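Local coordinates for protein (R)-S-adenosyl-L-methionine hydrolase (PDB 2CW5) that hydrolyses S-adenosyl-L-methionine to adenosine and L-methionine, without chlorinase or fluorinase activity, and forms a homotrimer, at residues Tyr50-Ala55 and Gly94-Ala99; Gly84-Val89 and Leu101-Arg106; Ala18-Val23 and Ala130-Arg135. All blocks are in the same frame, centred on the assembly; numbering follows the deposited sequence.

All three contacts lie in the N-terminal domain. Contacts 1 and 2 are neighbours, their centres 11 Å apart, and they share an aromatic boundary where Phe96 CD1 of contact 1 lies 3.6 Å from Tyr88 CD1 of contact 2. Contact 3 stands apart, its centre 21 Å from that of contact 1 and 23 Å from that of contact 2. Contacts 1 and 3 both border probable substrate-site elements: the side chain of Tyr50 comes within about 4 Å of that of Glu232, which probably binds S-adenosylmethionine, while contact 3 holds His133, probably important for activity, and reaches Ser227 of the third subunit through Arg135. Contact 2 lies away from these sites.

Contact 1. Residues Tyr50-Ala55 and Gly94-Ala99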
ATOM      1  N   TYR C  50       1.924  -6.386  18.376  1.00 15.34           N
ATOM      2  CA  TYR C  50       2.393  -7.702  17.947  1.00 16.60           C
ATOM      3  C   TYR C  50       3.276  -7.605  16.705  1.00 16.83           C
ATOM      4  O   TYR C  50       4.311  -8.272  16.624  1.00 19.20           O
ATOM      5  CB  TYR C  50       1.215  -8.649  17.678  1.00 19.68           C
ATOM      6  CG  TYR C  50       1.669 -10.036  17.256  1.00 21.68           C
ATOM      7  CD1 TYR C  50       2.453 -10.819  18.108  1.00 21.99           C
ATOM      8  CD2 TYR C  50       1.364 -10.542  15.992  1.00 25.12           C
ATOM      9  CE1 TYR C  50       2.925 -12.064  17.711  1.00 25.79           C
ATOM     10  CE2 TYR C  50       1.835 -11.798  15.582  1.00 25.25           C
ATOM     11  CZ  TYR C  50       2.616 -12.548  16.449  1.00 27.25           C
ATOM     12  OH  TYR C  50       3.098 -13.779  16.063  1.00 28.77           O
ATOM     13  N   ALA C  51       2.876  -6.777  15.740  1.00 17.36           N
ATOM     14  CA  ALA C  51       3.657  -6.613  14.515  1.00 19.81           C
ATOM     15  C   ALA C  51       5.094  -6.182  14.830  1.00 20.65           C
ATOM     16  O   ALA C  51       6.040  -6.657  14.206  1.00 19.11           O
ATOM     17  CB  ALA C  51       2.991  -5.591  13.594  1.00 18.47           C
ATOM     18  N   LEU C  52       5.252  -5.273  15.789  1.00 19.76           N
ATOM     19  CA  LEU C  52       6.580  -4.811  16.181  1.00 21.06           C
ATOM     20  C   LEU C  52       7.355  -5.962  16.820  1.00 21.82           C
ATOM     21  O   LEU C  52       8.525  -6.176  16.523  1.00 20.74           O
ATOM     22  CB  LEU C  52       6.466  -3.641  17.163  1.00 20.45           C
ATOM     23  CG  LEU C  52       5.885  -2.350  16.568  1.00 21.39           C
ATOM     24  CD1 LEU C  52       5.652  -1.326  17.681  1.00 21.15           C
ATOM     25  CD2 LEU C  52       6.842  -1.790  15.522  1.00 20.94           C
ATOM     26  N   PHE C  53       6.682  -6.699  17.700  1.00 19.76           N
ATOM     27  CA  PHE C  53       7.263  -7.848  18.391  1.00 21.69           C
ATOM     28  C   PHE C  53       7.797  -8.859  17.374  1.00 21.07           C
ATOM     29  O   PHE C  53       8.890  -9.407  17.520  1.00 19.47           O
ATOM     30  CB  PHE C  53       6.170  -8.497  19.243  1.00 20.95           C
ATOM     31  CG  PHE C  53       6.602  -9.732  19.970  1.00 23.56           C
ATOM     32  CD1 PHE C  53       7.350  -9.644  21.143  1.00 22.75           C
ATOM     33  CD2 PHE C  53       6.219 -10.990  19.508  1.00 23.41           C
ATOM     34  CE1 PHE C  53       7.706 -10.793  21.847  1.00 25.17           C
ATOM     35  CE2 PHE C  53       6.571 -12.149  20.208  1.00 25.33           C
ATOM     36  CZ  PHE C  53       7.315 -12.048  21.380  1.00 25.70           C
ATOM     37  N   GLU C  54       7.000  -9.084  16.338  1.00 22.19           N
ATOM     38  CA  GLU C  54       7.313 -10.024  15.277  1.00 26.22           C
ATOM     39  C   GLU C  54       8.582  -9.697  14.478  1.00 26.92           C
ATOM     40  O   GLU C  54       9.374 -10.586  14.168  1.00 27.58           O
ATOM     41  CB  GLU C  54       6.099 -10.106  14.345  1.00 29.45           C
ATOM     42  CG  GLU C  54       6.197 -11.076  13.199  1.00 37.26           C
ATOM     43  CD  GLU C  54       4.819 -11.540  12.739  1.00 40.28           C
ATOM     44  OE1 GLU C  54       3.940 -10.681  12.510  1.00 40.90           O
ATOM     45  OE2 GLU C  54       4.614 -12.765  12.612  1.00 43.62           O
ATOM     46  N   ALA C  55       8.789  -8.421  14.176  1.00 24.39           N
ATOM     47  CA  ALA C  55       9.935  -8.016  13.369  1.00 24.86           C
ATOM     48  C   ALA C  55      11.182  -7.512  14.084  1.00 23.75           C
ATOM     49  O   ALA C  55      12.291  -7.631  13.555  1.00 23.98           O
ATOM     50  CB  ALA C  55       9.483  -6.968  12.356  1.00 26.65           C
ATOM     51  N   GLY C  94       1.461   2.499  25.008  1.00 19.06           N
ATOM     52  CA  GLY C  94       1.626   1.063  25.151  1.00 19.78           C
ATOM     53  C   GLY C  94       1.892   0.312  23.860  1.00 19.32           C
ATOM     54  O   GLY C  94       2.065  -0.907  23.875  1.00 18.22           O
ATOM     55  N   LEU C  95       1.912   1.038  22.750  1.00 17.96           N
ATOM     56  CA  LEU C  95       2.176   0.457  21.439  1.00 18.84           C
ATOM     57  C   LEU C  95       3.442  -0.416  21.442  1.00 18.77           C
ATOM     58  O   LEU C  95       3.478  -1.485  20.824  1.00 19.08           O
ATOM     59  CB  LEU C  95       2.337   1.587  20.416  1.00 20.30           C
ATOM     60  CG  LEU C  95       2.870   1.271  19.013  1.00 23.79           C
ATOM     61  CD1 LEU C  95       1.982   0.242  18.345  1.00 23.84           C
ATOM     62  CD2 LEU C  95       2.912   2.548  18.187  1.00 24.44           C
ATOM     63  N   PHE C  96       4.473   0.047  22.142  1.00 18.32           N
ATOM     64  CA  PHE C  96       5.758  -0.656  22.205  1.00 17.97           C
ATOM     65  C   PHE C  96       5.901  -1.709  23.319  1.00 17.96           C
ATOM     66  O   PHE C  96       6.995  -2.220  23.537  1.00 18.23           O
ATOM     67  CB  PHE C  96       6.889   0.370  22.357  1.00 19.75           C
ATOM     68  CG  PHE C  96       7.044   1.304  21.181  1.00 20.69           C
ATOM     69  CD1 PHE C  96       7.511   0.838  19.959  1.00 20.14           C
ATOM     70  CD2 PHE C  96       6.746   2.660  21.309  1.00 21.57           C
ATOM     71  CE1 PHE C  96       7.684   1.706  18.872  1.00 18.68           C
ATOM     72  CE2 PHE C  96       6.914   3.541  20.233  1.00 21.00           C
ATOM     73  CZ  PHE C  96       7.387   3.059  19.009  1.00 18.44           C
ATOM     74  N   THR C  97       4.808  -2.034  24.012  1.00 19.22           N
ATOM     75  CA  THR C  97       4.843  -2.990  25.127  1.00 18.50           C
ATOM     76  C   THR C  97       5.590  -4.303  24.880  1.00 18.71           C
ATOM     77  O   THR C  97       6.482  -4.681  25.651  1.00 18.37           O
ATOM     78  CB  THR C  97       3.415  -3.339  25.600  1.00 19.88           C
ATOM     79  OG1 THR C  97       2.752  -2.147  26.040  1.00 20.72           O
ATOM     80  CG2 THR C  97       3.463  -4.325  26.756  1.00 21.90           C
ATOM     81  N   LEU C  98       5.221  -5.005  23.817  1.00 18.16           N
ATOM     82  CA  LEU C  98       5.857  -6.279  23.499  1.00 18.10           C
ATOM     83  C   LEU C  98       7.303  -6.100  23.044  1.00 18.15           C
ATOM     84  O   LEU C  98       8.186  -6.867  23.439  1.00 18.60           O
ATOM     85  CB  LEU C  98       5.022  -7.016  22.447  1.00 17.10           C
ATOM     86  CG  LEU C  98       3.630  -7.401  22.972  1.00 18.92           C
ATOM     87  CD1 LEU C  98       2.831  -8.089  21.880  1.00 20.23           C
ATOM     88  CD2 LEU C  98       3.767  -8.323  24.189  1.00 21.44           C
ATOM     89  N   ALA C  99       7.555  -5.084  22.224  1.00 17.29           N
ATOM     90  CA  ALA C  99       8.912  -4.814  21.766  1.00 18.08           C
ATOM     91  C   ALA C  99       9.810  -4.635  22.987  1.00 20.72           C
ATOM     92  O   ALA C  99      10.946  -5.111  23.025  1.00 19.74           O
ATOM     93  CB  ALA C  99       8.939  -3.540  20.928  1.00 17.23           C
TER
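Leu52, on helix 45-55, pushes its CD1 methyl into a corner made by Leu95 and Phe96. The methyl lies 3.7 Å from Phe96 CD1, meeting the ring obliquely, and 4.0 Å from Leu95 CG. Its CG stands anti to the carbonyl carbon (chi1 -67°), beside the backbone N, and from there CD1 reaches the turn. A leucine suits this place because its branched tip can touch an aromatic ring and another leucine at once.

A second apolar group forms beside it. Leu98 lays its CB against Phe53, 3.7 Å from Phe53 CB, while its CD1 reaches back to the helix backbone, 4.0 Å from Tyr50 CA. The Phe53 ring turns an edge to a polar atom: CD1 lies 3.7 Å from Leu98 O, with the oxygen near the ring plane.

The polar bonds stay within 94-99 and shape it. Gly94 to Thr97 is a type I beta turn in which Gly94 O accepts from both Thr97 N and Thr97 OG1, the hydroxyl at 2.6 Å. Thr97 OG1 is also hydrogen-bonded to Leu166 N, tying the turn to a later loop. Gly94 has a positive phi of 91°, where a side chain would press on the preceding carbonyl, so glycine fits.

Leu52 also touches Leu7, Val65 and Ala67 of strands 4-8 and 64-68. The arrangement is that of an alpha/beta domain, a helix packed on parallel strands with the turn that follows strand 87-89 folded against its flank.

Contact 2. Residues Gly84-Val89 and Leu101-Arg106; sequences GRWTYV and LLDPPR
At the beta hairpin of strands 79-83 and 87-89, the carboxylate of Asp103 accepts from Arg85 and Trp86 in the turn and from Tyr88 on the strand. Asp103 CG stands anti to the backbone N (chi1 172°), directing the carboxylate at the turn. OD1 takes the nearly straight N-H of Arg85 on its syn side but tilted out of the carboxylate plane, N to OD1 2.7 Å (171° at the hydrogen). OD2 has two donors: Trp86 N comes from above the carboxylate plane at 3.0 Å, and Tyr88 OH meets the anti lone pair at 2.7 Å. An alanine in place of Asp103 would probably leave two turn amides and the tyrosine hydroxyl without this common acceptor.

Gly84 CA lies 3.5 Å from Asp103 OD1, and a side chain at Gly84 would collide with that oxygen. This hairpin belongs to the mixed sheet of the domain, strand 87-89 running parallel to strand 64-68 and antiparallel to 79-83.

The Arg85 chain bends at chi3, and its guanidinium offers NH1 and NH2 end-on to Leu102 O, each 3.3 Å away, through bent bonds, NH1 in the carbonyl plane and NH2 above it. One water links Arg85 NH2 to the same carbonyl; another donates to Asp103 OD1 and accepts a weak bond from Arg85 NH1. Trp86 presents its ring edge to Asp103 CB, 3.6 Å from CE3, while its NE1 is hydrogen-bonded to Leu59 O.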
ATOM      1  N   GLY C  84      16.901   1.911  23.727  1.00 24.61           N
ATOM      2  CA  GLY C  84      17.356   0.623  24.220  1.00 25.03           C
ATOM      3  C   GLY C  84      18.354   0.147  23.180  1.00 25.96           C
ATOM      4  O   GLY C  84      19.085   0.974  22.625  1.00 24.40           O
ATOM      5  N   ARG C  85      18.402  -1.158  22.914  1.00 25.11           N
ATOM      6  CA  ARG C  85      19.301  -1.684  21.892  1.00 27.80           C
ATOM      7  C   ARG C  85      18.812  -1.106  20.568  1.00 26.42           C
ATOM      8  O   ARG C  85      19.584  -0.909  19.628  1.00 25.82           O
ATOM      9  CB  ARG C  85      19.250  -3.218  21.831  1.00 30.03           C
ATOM     10  CG  ARG C  85      19.718  -3.920  23.091  1.00 37.53           C
ATOM     11  CD  ARG C  85      20.302  -5.297  22.779  1.00 41.05           C
ATOM     12  NE  ARG C  85      19.335  -6.216  22.184  1.00 45.74           N
ATOM     13  CZ  ARG C  85      18.343  -6.804  22.848  1.00 48.06           C
ATOM     14  NH1 ARG C  85      18.171  -6.574  24.144  1.00 48.53           N
ATOM     15  NH2 ARG C  85      17.522  -7.630  22.216  1.00 49.17           N
ATOM     16  N   TRP C  86      17.509  -0.865  20.498  1.00 24.08           N
ATOM     17  CA  TRP C  86      16.890  -0.258  19.323  1.00 22.82           C
ATOM     18  C   TRP C  86      16.285   1.038  19.848  1.00 22.16           C
ATOM     19  O   TRP C  86      16.134   1.206  21.056  1.00 22.51           O
ATOM     20  CB  TRP C  86      15.791  -1.155  18.746  1.00 21.23           C
ATOM     21  CG  TRP C  86      16.318  -2.392  18.076  1.00 23.17           C
ATOM     22  CD1 TRP C  86      16.867  -2.480  16.829  1.00 24.07           C
ATOM     23  CD2 TRP C  86      16.380  -3.706  18.636  1.00 25.44           C
ATOM     24  NE1 TRP C  86      17.270  -3.773  16.576  1.00 26.21           N
ATOM     25  CE2 TRP C  86      16.984  -4.545  17.671  1.00 25.99           C
ATOM     26  CE3 TRP C  86      15.987  -4.259  19.863  1.00 28.41           C
ATOM     27  CZ2 TRP C  86      17.204  -5.910  17.895  1.00 28.09           C
ATOM     28  CZ3 TRP C  86      16.207  -5.617  20.086  1.00 28.87           C
ATOM     29  CH2 TRP C  86      16.811  -6.427  19.104  1.00 28.86           C
ATOM     30  N   THR C  87      15.954   1.954  18.950  1.00 21.15           N
ATOM     31  CA  THR C  87      15.376   3.228  19.350  1.00 22.69           C
ATOM     32  C   THR C  87      13.924   3.255  18.908  1.00 23.05           C
ATOM     33  O   THR C  87      13.592   2.803  17.811  1.00 23.99           O
ATOM     34  CB  THR C  87      16.164   4.387  18.727  1.00 24.01           C
ATOM     35  OG1 THR C  87      17.499   4.369  19.253  1.00 21.71           O
ATOM     36  CG2 THR C  87      15.505   5.737  19.044  1.00 23.93           C
ATOM     37  N   TYR C  88      13.058   3.779  19.765  1.00 20.80           N
ATOM     38  CA  TYR C  88      11.633   3.814  19.466  1.00 21.57           C
ATOM     39  C   TYR C  88      11.097   5.232  19.449  1.00 20.18           C
ATOM     40  O   TYR C  88      11.453   6.046  20.298  1.00 20.07           O
ATOM     41  CB  TYR C  88      10.878   2.987  20.510  1.00 20.22           C
ATOM     42  CG  TYR C  88      11.450   1.598  20.691  1.00 22.55           C
ATOM     43  CD1 TYR C  88      11.101   0.564  19.828  1.00 23.98           C
ATOM     44  CD2 TYR C  88      12.391   1.336  21.689  1.00 22.18           C
ATOM     45  CE1 TYR C  88      11.678  -0.702  19.947  1.00 23.15           C
ATOM     46  CE2 TYR C  88      12.977   0.080  21.817  1.00 23.16           C
ATOM     47  CZ  TYR C  88      12.618  -0.935  20.940  1.00 24.88           C
ATOM     48  OH  TYR C  88      13.223  -2.172  21.033  1.00 22.59           O
ATOM     49  N   VAL C  89      10.246   5.520  18.471  1.00 19.53           N
ATOM     50  CA  VAL C  89       9.643   6.840  18.340  1.00 20.68           C
ATOM     51  C   VAL C  89       8.164   6.651  18.046  1.00 21.18           C
ATOM     52  O   VAL C  89       7.790   6.054  17.040  1.00 19.52           O
ATOM     53  CB  VAL C  89      10.288   7.642  17.196  1.00 20.18           C
ATOM     54  CG1 VAL C  89       9.584   8.993  17.033  1.00 20.53           C
ATOM     55  CG2 VAL C  89      11.765   7.836  17.474  1.00 20.53           C
ATOM     56  N   LEU C 101       9.638  -5.998  25.788  1.00 21.16           N
ATOM     57  CA  LEU C 101       9.914  -7.231  26.522  1.00 21.55           C
ATOM     58  C   LEU C 101      11.212  -7.795  25.956  1.00 21.90           C
ATOM     59  O   LEU C 101      11.953  -8.497  26.638  1.00 23.05           O
ATOM     60  CB  LEU C 101       8.801  -8.262  26.326  1.00 20.94           C
ATOM     61  CG  LEU C 101       7.480  -8.024  27.054  1.00 20.16           C
ATOM     62  CD1 LEU C 101       6.479  -9.106  26.660  1.00 22.57           C
ATOM     63  CD2 LEU C 101       7.727  -8.034  28.570  1.00 19.99           C
ATOM     64  N   LEU C 102      11.476  -7.482  24.692  1.00 21.94           N
ATOM     65  CA  LEU C 102      12.684  -7.949  24.026  1.00 22.46           C
ATOM     66  C   LEU C 102      13.818  -6.951  24.257  1.00 23.52           C
ATOM     67  O   LEU C 102      14.993  -7.323  24.261  1.00 23.19           O
ATOM     68  CB  LEU C 102      12.438  -8.084  22.521  1.00 23.91           C
ATOM     69  CG  LEU C 102      11.274  -8.968  22.054  1.00 26.24           C
ATOM     70  CD1 LEU C 102      11.126  -8.849  20.543  1.00 27.71           C
ATOM     71  CD2 LEU C 102      11.512 -10.414  22.460  1.00 28.68           C
ATOM     72  N   ASP C 103      13.447  -5.692  24.468  1.00 23.88           N
ATOM     73  CA  ASP C 103      14.412  -4.607  24.653  1.00 23.18           C
ATOM     74  C   ASP C 103      13.848  -3.470  25.514  1.00 24.99           C
ATOM     75  O   ASP C 103      13.320  -2.483  24.999  1.00 24.70           O
ATOM     76  CB  ASP C 103      14.826  -4.088  23.266  1.00 22.76           C
ATOM     77  CG  ASP C 103      15.682  -2.836  23.326  1.00 25.08           C
ATOM     78  OD1 ASP C 103      16.579  -2.757  24.189  1.00 25.83           O
ATOM     79  OD2 ASP C 103      15.467  -1.932  22.488  1.00 22.88           O
ATOM     80  N   PRO C 104      13.943  -3.608  26.846  1.00 24.73           N
ATOM     81  CA  PRO C 104      13.456  -2.609  27.804  1.00 24.56           C
ATOM     82  C   PRO C 104      14.264  -1.322  27.664  1.00 25.95           C
ATOM     83  O   PRO C 104      15.486  -1.334  27.799  1.00 27.39           O
ATOM     84  CB  PRO C 104      13.694  -3.280  29.160  1.00 23.83           C
ATOM     85  CG  PRO C 104      13.639  -4.735  28.836  1.00 24.81           C
ATOM     86  CD  PRO C 104      14.388  -4.826  27.542  1.00 24.38           C
ATOM     87  N   PRO C 105      13.595  -0.195  27.387  1.00 27.12           N
ATOM     88  CA  PRO C 105      14.328   1.064  27.240  1.00 28.65           C
ATOM     89  C   PRO C 105      15.039   1.517  28.509  1.00 29.53           C
ATOM     90  O   PRO C 105      14.585   1.254  29.625  1.00 28.35           O
ATOM     91  CB  PRO C 105      13.246   2.045  26.789  1.00 28.19           C
ATOM     92  CG  PRO C 105      12.014   1.500  27.420  1.00 29.57           C
ATOM     93  CD  PRO C 105      12.149   0.012  27.193  1.00 26.98           C
ATOM     94  N   ARG C 106      16.165   2.194  28.320  1.00 31.35           N
ATOM     95  CA  ARG C 106      16.961   2.706  29.428  1.00 33.51           C
ATOM     96  C   ARG C 106      16.644   4.184  29.646  1.00 32.64           C
ATOM     97  O   ARG C 106      16.696   4.678  30.772  1.00 33.55           O
ATOM     98  CB  ARG C 106      18.450   2.531  29.119  1.00 36.93           C
ATOM     99  CG  ARG C 106      18.882   1.084  28.946  1.00 43.58           C
ATOM    100  CD  ARG C 106      19.048   0.380  30.286  1.00 48.31           C
ATOM    101  NE  ARG C 106      20.199   0.897  31.024  1.00 52.81           N
ATOM    102  CZ  ARG C 106      20.601   0.445  32.208  1.00 54.78           C
ATOM    103  NH1 ARG C 106      19.942  -0.543  32.804  1.00 56.21           N
ATOM    104  NH2 ARG C 106      21.664   0.979  32.797  1.00 55.05           N
TER
HETATM  105  O   HOH W   1      15.525  -9.793  23.114  1.00 30.00           O
HETATM  106  O   HOH W   2      18.017  -4.304  25.822  1.00 44.74           O

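Contact 3. Residues Ala18-Val23 and Ala130-Arg135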
ATOM      1  N   ALA C  18       3.617   8.500   2.826  1.00 19.59           N
ATOM      2  CA  ALA C  18       4.552   9.162   1.926  1.00 18.96           C
ATOM      3  C   ALA C  18       5.022  10.515   2.457  1.00 19.39           C
ATOM      4  O   ALA C  18       6.180  10.882   2.277  1.00 20.20           O
ATOM      5  CB  ALA C  18       3.918   9.334   0.556  1.00 19.50           C
ATOM      6  N   VAL C  19       4.121  11.265   3.090  1.00 17.77           N
ATOM      7  CA  VAL C  19       4.482  12.568   3.636  1.00 19.30           C
ATOM      8  C   VAL C  19       5.522  12.411   4.747  1.00 18.30           C
ATOM      9  O   VAL C  19       6.474  13.190   4.830  1.00 18.23           O
ATOM     10  CB  VAL C  19       3.242  13.313   4.181  1.00 20.45           C
ATOM     11  CG1 VAL C  19       3.667  14.604   4.884  1.00 22.21           C
ATOM     12  CG2 VAL C  19       2.298  13.643   3.033  1.00 22.82           C
ATOM     13  N   VAL C  20       5.346  11.401   5.593  1.00 17.40           N
ATOM     14  CA  VAL C  20       6.304  11.153   6.661  1.00 18.19           C
ATOM     15  C   VAL C  20       7.658  10.794   6.046  1.00 19.32           C
ATOM     16  O   VAL C  20       8.706  11.260   6.498  1.00 20.63           O
ATOM     17  CB  VAL C  20       5.827  10.014   7.584  1.00 21.29           C
ATOM     18  CG1 VAL C  20       6.952   9.593   8.515  1.00 20.77           C
ATOM     19  CG2 VAL C  20       4.624  10.486   8.403  1.00 20.75           C
ATOM     20  N   LYS C  21       7.637   9.967   5.007  1.00 20.30           N
ATOM     21  CA  LYS C  21       8.872   9.588   4.332  1.00 19.86           C
ATOM     22  C   LYS C  21       9.522  10.820   3.691  1.00 21.59           C
ATOM     23  O   LYS C  21      10.751  10.935   3.634  1.00 20.93           O
ATOM     24  CB  LYS C  21       8.581   8.532   3.262  1.00 22.78           C
ATOM     25  CG  LYS C  21       8.209   7.171   3.823  1.00 23.53           C
ATOM     26  CD  LYS C  21       7.956   6.179   2.694  1.00 26.53           C
ATOM     27  CE  LYS C  21       7.714   4.783   3.224  1.00 25.91           C
ATOM     28  NZ  LYS C  21       7.409   3.840   2.112  1.00 25.87           N
ATOM     29  N   ALA C  22       8.691  11.741   3.206  1.00 19.60           N
ATOM     30  CA  ALA C  22       9.191  12.964   2.580  1.00 21.16           C
ATOM     31  C   ALA C  22       9.879  13.839   3.623  1.00 21.04           C
ATOM     32  O   ALA C  22      10.954  14.380   3.372  1.00 21.76           O
ATOM     33  CB  ALA C  22       8.042  13.734   1.929  1.00 22.02           C
ATOM     34  N   VAL C  23       9.258  13.982   4.791  1.00 21.55           N
ATOM     35  CA  VAL C  23       9.854  14.788   5.851  1.00 23.56           C
ATOM     36  C   VAL C  23      11.160  14.137   6.304  1.00 25.63           C
ATOM     37  O   VAL C  23      12.149  14.826   6.541  1.00 24.91           O
ATOM     38  CB  VAL C  23       8.902  14.940   7.062  1.00 23.11           C
ATOM     39  CG1 VAL C  23       9.621  15.639   8.209  1.00 24.09           C
ATOM     40  CG2 VAL C  23       7.680  15.751   6.659  1.00 24.76           C
ATOM     41  N   ALA C 130      -1.774  20.476  15.566  1.00 44.88           N
ATOM     42  CA  ALA C 130      -1.947  19.152  16.157  1.00 43.47           C
ATOM     43  C   ALA C 130      -2.969  18.322  15.395  1.00 42.24           C
ATOM     44  O   ALA C 130      -3.888  17.759  15.993  1.00 42.28           O
ATOM     45  CB  ALA C 130      -2.368  19.284  17.623  1.00 45.44           C
ATOM     46  N   THR C 131      -2.807  18.243  14.078  1.00 39.77           N
ATOM     47  CA  THR C 131      -3.726  17.477  13.242  1.00 39.14           C
ATOM     48  C   THR C 131      -3.030  16.333  12.501  1.00 37.14           C
ATOM     49  O   THR C 131      -3.686  15.528  11.835  1.00 38.83           O
ATOM     50  CB  THR C 131      -4.418  18.388  12.197  1.00 39.75           C
ATOM     51  OG1 THR C 131      -3.425  19.077  11.426  1.00 40.04           O
ATOM     52  CG2 THR C 131      -5.313  19.411  12.887  1.00 41.51           C
ATOM     53  N   PHE C 132      -1.707  16.257  12.626  1.00 33.95           N
ATOM     54  CA  PHE C 132      -0.928  15.222  11.949  1.00 30.38           C
ATOM     55  C   PHE C 132       0.408  15.056  12.678  1.00 29.14           C
ATOM     56  O   PHE C 132       1.455  15.459  12.172  1.00 27.17           O
ATOM     57  CB  PHE C 132      -0.687  15.645  10.489  1.00 29.09           C
ATOM     58  CG  PHE C 132      -0.173  14.539   9.593  1.00 29.98           C
ATOM     59  CD1 PHE C 132       0.264  13.324  10.119  1.00 28.35           C
ATOM     60  CD2 PHE C 132      -0.113  14.729   8.215  1.00 29.24           C
ATOM     61  CE1 PHE C 132       0.754  12.313   9.286  1.00 30.28           C
ATOM     62  CE2 PHE C 132       0.375  13.733   7.372  1.00 31.63           C
ATOM     63  CZ  PHE C 132       0.810  12.518   7.912  1.00 31.21           C
ATOM     64  N   HIS C 133       0.369  14.461  13.869  1.00 27.77           N
ATOM     65  CA  HIS C 133       1.584  14.278  14.659  1.00 28.10           C
ATOM     66  C   HIS C 133       2.690  13.497  13.954  1.00 25.79           C
ATOM     67  O   HIS C 133       3.869  13.771  14.163  1.00 25.40           O
ATOM     68  CB  HIS C 133       1.254  13.602  15.995  1.00 31.71           C
ATOM     69  CG  HIS C 133       0.413  14.444  16.903  1.00 35.90           C
ATOM     70  ND1 HIS C 133      -0.919  14.180  17.145  1.00 39.11           N
ATOM     71  CD2 HIS C 133       0.710  15.558  17.613  1.00 37.93           C
ATOM     72  CE1 HIS C 133      -1.406  15.094  17.966  1.00 39.53           C
ATOM     73  NE2 HIS C 133      -0.437  15.942  18.265  1.00 40.27           N
ATOM     74  N   GLY C 134       2.318  12.527  13.124  1.00 25.27           N
ATOM     75  CA  GLY C 134       3.326  11.745  12.428  1.00 24.91           C
ATOM     76  C   GLY C 134       4.238  12.634  11.606  1.00 23.24           C
ATOM     77  O   GLY C 134       5.462  12.459  11.570  1.00 21.58           O
ATOM     78  N   ARG C 135       3.621  13.612  10.955  1.00 22.76           N
ATOM     79  CA  ARG C 135       4.327  14.562  10.106  1.00 22.59           C
ATOM     80  C   ARG C 135       5.066  15.652  10.877  1.00 22.25           C
ATOM     81  O   ARG C 135       6.247  15.908  10.637  1.00 22.51           O
ATOM     82  CB  ARG C 135       3.325  15.242   9.164  1.00 21.34           C
ATOM     83  CG  ARG C 135       3.937  16.264   8.213  1.00 20.14           C
ATOM     84  CD  ARG C 135       2.845  17.014   7.459  1.00 22.14           C
ATOM     85  NE  ARG C 135       2.175  18.004   8.304  1.00 23.24           N
ATOM     86  CZ  ARG C 135       0.978  18.525   8.047  1.00 23.23           C
ATOM     87  NH1 ARG C 135       0.298  18.150   6.971  1.00 21.42           N
ATOM     88  NH2 ARG C 135       0.463  19.430   8.866  1.00 25.26           N
TER
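Between 18-23 and 130-135 the nearest CA atoms are those of Val20 and Arg135, 5.2 Å apart. This is helix-to-helix packing within the N-terminal alpha/beta domain, helix 16-24 meeting the first turn of helix 133-147, with no hydrogen bond between the segments.

Val19 and Val23, one turn apart, receive the aliphatic part of Arg135. Val19 CG1 lies 3.6 Å from Arg135 CD, and Val23 CG2 is 4.1 Å from Arg135 CG. In the arginine CG stands anti to N (chi1 -180°); CG and CD lie against Val19 CG1, the side chain crosses that of Val23 at about a right angle, and the chain bends at chi3 (75°). Its polar end has a partner beyond the helix pair: NH1 is hydrogen-bonded to Ser227 O of the third subunit, where Ser227 probably binds S-adenosylmethionine.

Gly134, without a side chain, lets Val20 CG2 rest against its backbone, 3.8 Å from Gly134 O. A side chain at Gly134 would be crowded by Phe132, so glycine suits this turn. Phe132, at the N-cap position, precedes His133, which is probably important for activity. The phenylalanine ring meets the valines obliquely, CE2 4.2 Å from Val19 CG1 and CZ 4.3 Å from Val20 CG2, and it packs edge-to-face with Tyr16. One ring face is covered from within its own segment: Arg135 CB stands 3.5 Å above the centre of the Phe132 ring.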